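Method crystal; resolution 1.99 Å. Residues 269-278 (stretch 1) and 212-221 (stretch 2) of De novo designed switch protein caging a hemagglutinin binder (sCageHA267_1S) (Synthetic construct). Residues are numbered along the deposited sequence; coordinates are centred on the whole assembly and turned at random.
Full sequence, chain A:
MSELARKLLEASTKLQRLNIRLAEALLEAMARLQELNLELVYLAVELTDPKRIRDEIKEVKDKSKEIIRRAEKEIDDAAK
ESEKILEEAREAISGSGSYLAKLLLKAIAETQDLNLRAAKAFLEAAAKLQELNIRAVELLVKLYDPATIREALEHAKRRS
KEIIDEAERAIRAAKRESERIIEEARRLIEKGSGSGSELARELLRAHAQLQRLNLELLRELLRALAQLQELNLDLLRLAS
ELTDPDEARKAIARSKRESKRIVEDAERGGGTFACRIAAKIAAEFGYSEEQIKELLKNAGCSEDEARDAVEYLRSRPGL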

# COMPACT_ATOMS: atom_id res chain seq x y z
N GLY A 269 -4.57 -9.64 4.37
CA GLY A 269 -3.59 -9.01 5.24
C GLY A 269 -3.96 -7.56 5.48
O GLY A 269 -4.99 -7.27 6.09
N GLY A 270 -3.12 -6.64 5.00
CA GLY A 270 -3.46 -5.24 4.83
C GLY A 270 -4.00 -4.44 6.01
O GLY A 270 -4.69 -3.44 5.80
N GLY A 271 -3.70 -4.83 7.24
CA GLY A 271 -4.21 -4.12 8.39
C GLY A 271 -5.29 -4.84 9.16
O GLY A 271 -5.93 -4.23 10.03
N THR A 272 -5.51 -6.12 8.87
CA THR A 272 -6.46 -6.94 9.61
C THR A 272 -6.18 -6.95 11.11
O THR A 272 -7.12 -7.03 11.92
CB THR A 272 -6.43 -8.37 9.05
OG1 THR A 272 -6.65 -8.32 7.63
CG2 THR A 272 -7.48 -9.25 9.70
N PHE A 273 -4.92 -6.86 11.51
CA PHE A 273 -4.57 -7.01 12.92
C PHE A 273 -4.11 -5.71 13.56
O PHE A 273 -3.64 -5.72 14.70
CB PHE A 273 -3.51 -8.10 13.07
CG PHE A 273 -3.95 -9.42 12.49
CD1 PHE A 273 -4.55 -10.38 13.29
CD2 PHE A 273 -3.81 -9.67 11.13
CE1 PHE A 273 -4.98 -11.58 12.75
CE2 PHE A 273 -4.24 -10.87 10.59
CZ PHE A 273 -4.82 -11.83 11.40
N ALA A 274 -4.29 -4.58 12.86
CA ALA A 274 -3.84 -3.29 13.39
C ALA A 274 -4.58 -2.92 14.67
O ALA A 274 -3.99 -2.33 15.58
CB ALA A 274 -4.04 -2.21 12.33
N CYS A 275 -5.87 -3.24 14.76
CA CYS A 275 -6.64 -2.87 15.94
C CYS A 275 -6.18 -3.65 17.17
O CYS A 275 -6.17 -3.11 18.28
CB CYS A 275 -8.13 -3.05 15.68
SG CYS A 275 -8.80 -1.88 14.42
N ARG A 276 -5.78 -4.91 16.99
CA ARG A 276 -5.22 -5.67 18.11
C ARG A 276 -3.82 -5.20 18.45
O ARG A 276 -3.47 -5.07 19.64
CB ARG A 276 -5.21 -7.16 17.79
CG ARG A 276 -6.58 -7.81 17.76
CD ARG A 276 -6.44 -9.28 17.46
NE ARG A 276 -7.73 -9.97 17.36
CZ ARG A 276 -7.84 -11.28 17.15
NH1 ARG A 276 -6.75 -12.03 17.03
NH2 ARG A 276 -9.05 -11.83 17.06
N ILE A 277 -2.98 -4.95 17.44
CA ILE A 277 -1.61 -4.52 17.69
C ILE A 277 -1.61 -3.22 18.48
O ILE A 277 -0.89 -3.08 19.48
CB ILE A 277 -0.83 -4.38 16.37
CG1 ILE A 277 -0.47 -5.76 15.84
CG2 ILE A 277 0.45 -3.58 16.59
CD1 ILE A 277 -0.48 -5.84 14.37
N ALA A 278 -2.41 -2.24 18.05
CA ALA A 278 -2.55 -1.01 18.82
C ALA A 278 -3.08 -1.28 20.21
O ALA A 278 -2.61 -0.70 21.19
CB ALA A 278 -3.45 -0.02 18.09
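Stretch 2 (212-221) RLNLELLREL

Stretch 2 is helical from end to end, as its backbone angles and its hydrogen bonds of the i to i+4 type attest: Glu216 N to Arg212 O is 3.0 Å and Glu220 N to Glu216 O is 2.8 Å. The helix extends beyond both ends. Stretch 1 meets it with a glycine-rich loop, Gly269 to Gly271, and then with the first turn of a helix that starts at Ala274. Because half of this partner is loop, the relative direction is best read from the register. The CA atoms of Gly271 and Leu213 lie 7.3 Å apart and those of Gly270 and Leu217 5.5 Å apart, so stretch 1 is met in reverse order as stretch 2 advances, and the backbones draw closer on the way.

Arg212 makes no contact. Leu213 follows with its CA-to-CB bond directed toward stretch 1 and gives up 68 Å² to it, the largest covered area of any residue here. Leu213 CD1 lies 3.8 Å from Ala274 CB and 4.0 Å from Ile277 CD1, an apolar cluster against one face of the new helix, while Leu213 CD2 comes 4.4 Å from Gly271 CA.

Asn214, Leu215 and Glu216 are out of reach of stretch 1. Glu216 OE1 instead accepts a weak hydrogen bond from Arg219 NH1 at 3.2 Å, part of a salt bridge along the helix.

One turn after Leu213, Leu217 points its CA-to-CB bond sideways, yet its m, t rotamer brings the side-chain end nearer. Leu217 CD2 packs 3.5 Å from Gly270 C and 4.0 Å from Gly271 N, so here a methyl group rests on bare backbone. Gly270, at phi 55° and psi 25°, and Gly271, at 108° and 11°, both have positive phi; the latter's angles by themselves call for glycine.

Leu218 and Arg219 leave the contact again. Glu220 then supplies its polar anchor: Gly270 N donates to Glu220 OE1 at 2.8 Å with an N-H...acceptor angle of 148°, the only hydrogen bond between the stretches. This carboxylate sits beside the type I' turn from Gly269 to Thr272, which is closed by Thr272 N to Gly269 O at 3.1 Å. An ideal CB on Gly269 would stand 2.9 Å from Glu220 OE2, a clash that the glycine avoids. Leu221 makes no contact, and the spacing of Leu213, Leu217 and Glu220 thus traces one side of the helix, burying 243 Å² in total over both stretches.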

# COMPACT_ATOMS: atom_id res chain seq x y z
N ARG A 212 6.34 -0.64 11.10
CA ARG A 212 6.51 -1.95 10.49
C ARG A 212 5.27 -2.36 9.71
O ARG A 212 5.37 -2.94 8.62
CB ARG A 212 6.84 -2.98 11.59
CG ARG A 212 7.74 -4.14 11.20
CD ARG A 212 8.00 -5.05 12.42
NE ARG A 212 8.89 -4.43 13.41
CZ ARG A 212 8.60 -4.25 14.70
NH1 ARG A 212 7.44 -4.67 15.20
NH2 ARG A 212 9.49 -3.66 15.49
N LEU A 213 4.08 -2.08 10.26
CA LEU A 213 2.84 -2.42 9.57
C LEU A 213 2.60 -1.49 8.39
O LEU A 213 2.14 -1.93 7.34
CB LEU A 213 1.65 -2.39 10.54
CG LEU A 213 0.29 -2.93 10.05
CD1 LEU A 213 -0.56 -3.40 11.22
CD2 LEU A 213 -0.50 -1.89 9.26
N ASN A 214 2.88 -0.19 8.55
CA ASN A 214 2.79 0.73 7.42
C ASN A 214 3.64 0.26 6.25
O ASN A 214 3.24 0.36 5.09
CB ASN A 214 3.23 2.14 7.84
CG ASN A 214 2.34 2.77 8.90
OD1 ASN A 214 1.12 2.59 8.89
ND2 ASN A 214 2.94 3.54 9.83
N LEU A 215 4.86 -0.23 6.54
CA LEU A 215 5.73 -0.67 5.46
C LEU A 215 5.27 -2.00 4.87
O LEU A 215 5.39 -2.21 3.66
CB LEU A 215 7.18 -0.76 5.96
CG LEU A 215 7.87 0.58 6.24
CD1 LEU A 215 9.29 0.39 6.82
CD2 LEU A 215 7.89 1.49 5.00
N GLU A 216 4.72 -2.88 5.70
CA GLU A 216 4.21 -4.15 5.17
C GLU A 216 3.00 -3.93 4.26
O GLU A 216 2.82 -4.68 3.28
CB GLU A 216 3.88 -5.09 6.32
CG GLU A 216 3.43 -6.49 5.90
CD GLU A 216 4.54 -7.32 5.30
OE1 GLU A 216 5.72 -6.94 5.45
OE2 GLU A 216 4.23 -8.36 4.66
N LEU A 217 2.18 -2.92 4.54
CA LEU A 217 1.15 -2.51 3.59
C LEU A 217 1.71 -2.37 2.19
O LEU A 217 1.17 -2.92 1.23
CB LEU A 217 0.52 -1.19 4.05
CG LEU A 217 -0.36 -1.23 5.30
CD1 LEU A 217 -0.91 0.14 5.57
CD2 LEU A 217 -1.50 -2.22 5.09
N LEU A 218 2.83 -1.65 2.05
CA LEU A 218 3.39 -1.39 0.73
C LEU A 218 4.00 -2.64 0.13
O LEU A 218 3.92 -2.85 -1.08
CB LEU A 218 4.44 -0.29 0.82
CG LEU A 218 3.88 1.05 1.30
CD1 LEU A 218 5.00 1.96 1.77
CD2 LEU A 218 3.08 1.72 0.21
N ARG A 219 4.64 -3.47 0.96
CA ARG A 219 5.16 -4.74 0.46
C ARG A 219 4.04 -5.63 -0.05
O ARG A 219 4.16 -6.21 -1.13
CB ARG A 219 5.96 -5.45 1.54
CG ARG A 219 7.33 -4.83 1.84
CD ARG A 219 8.20 -5.81 2.61
NE ARG A 219 9.23 -5.14 3.39
CZ ARG A 219 9.00 -4.56 4.56
NH1 ARG A 219 7.77 -4.56 5.07
NH2 ARG A 219 9.98 -3.96 5.21
N GLU A 220 2.95 -5.74 0.71
CA GLU A 220 1.82 -6.55 0.28
C GLU A 220 1.26 -6.07 -1.05
O GLU A 220 0.90 -6.87 -1.92
CB GLU A 220 0.73 -6.57 1.35
CG GLU A 220 0.83 -7.76 2.31
CD GLU A 220 0.24 -7.50 3.68
OE1 GLU A 220 -0.60 -6.57 3.81
OE2 GLU A 220 0.60 -8.22 4.65
N LEU A 221 1.19 -4.75 -1.24
CA LEU A 221 0.74 -4.21 -2.51
C LEU A 221 1.71 -4.55 -3.63
O LEU A 221 1.30 -4.91 -4.73
CB LEU A 221 0.57 -2.70 -2.39
CG LEU A 221 -0.62 -2.21 -1.56
CD1 LEU A 221 -0.45 -0.76 -1.27
CD2 LEU A 221 -1.92 -2.44 -2.33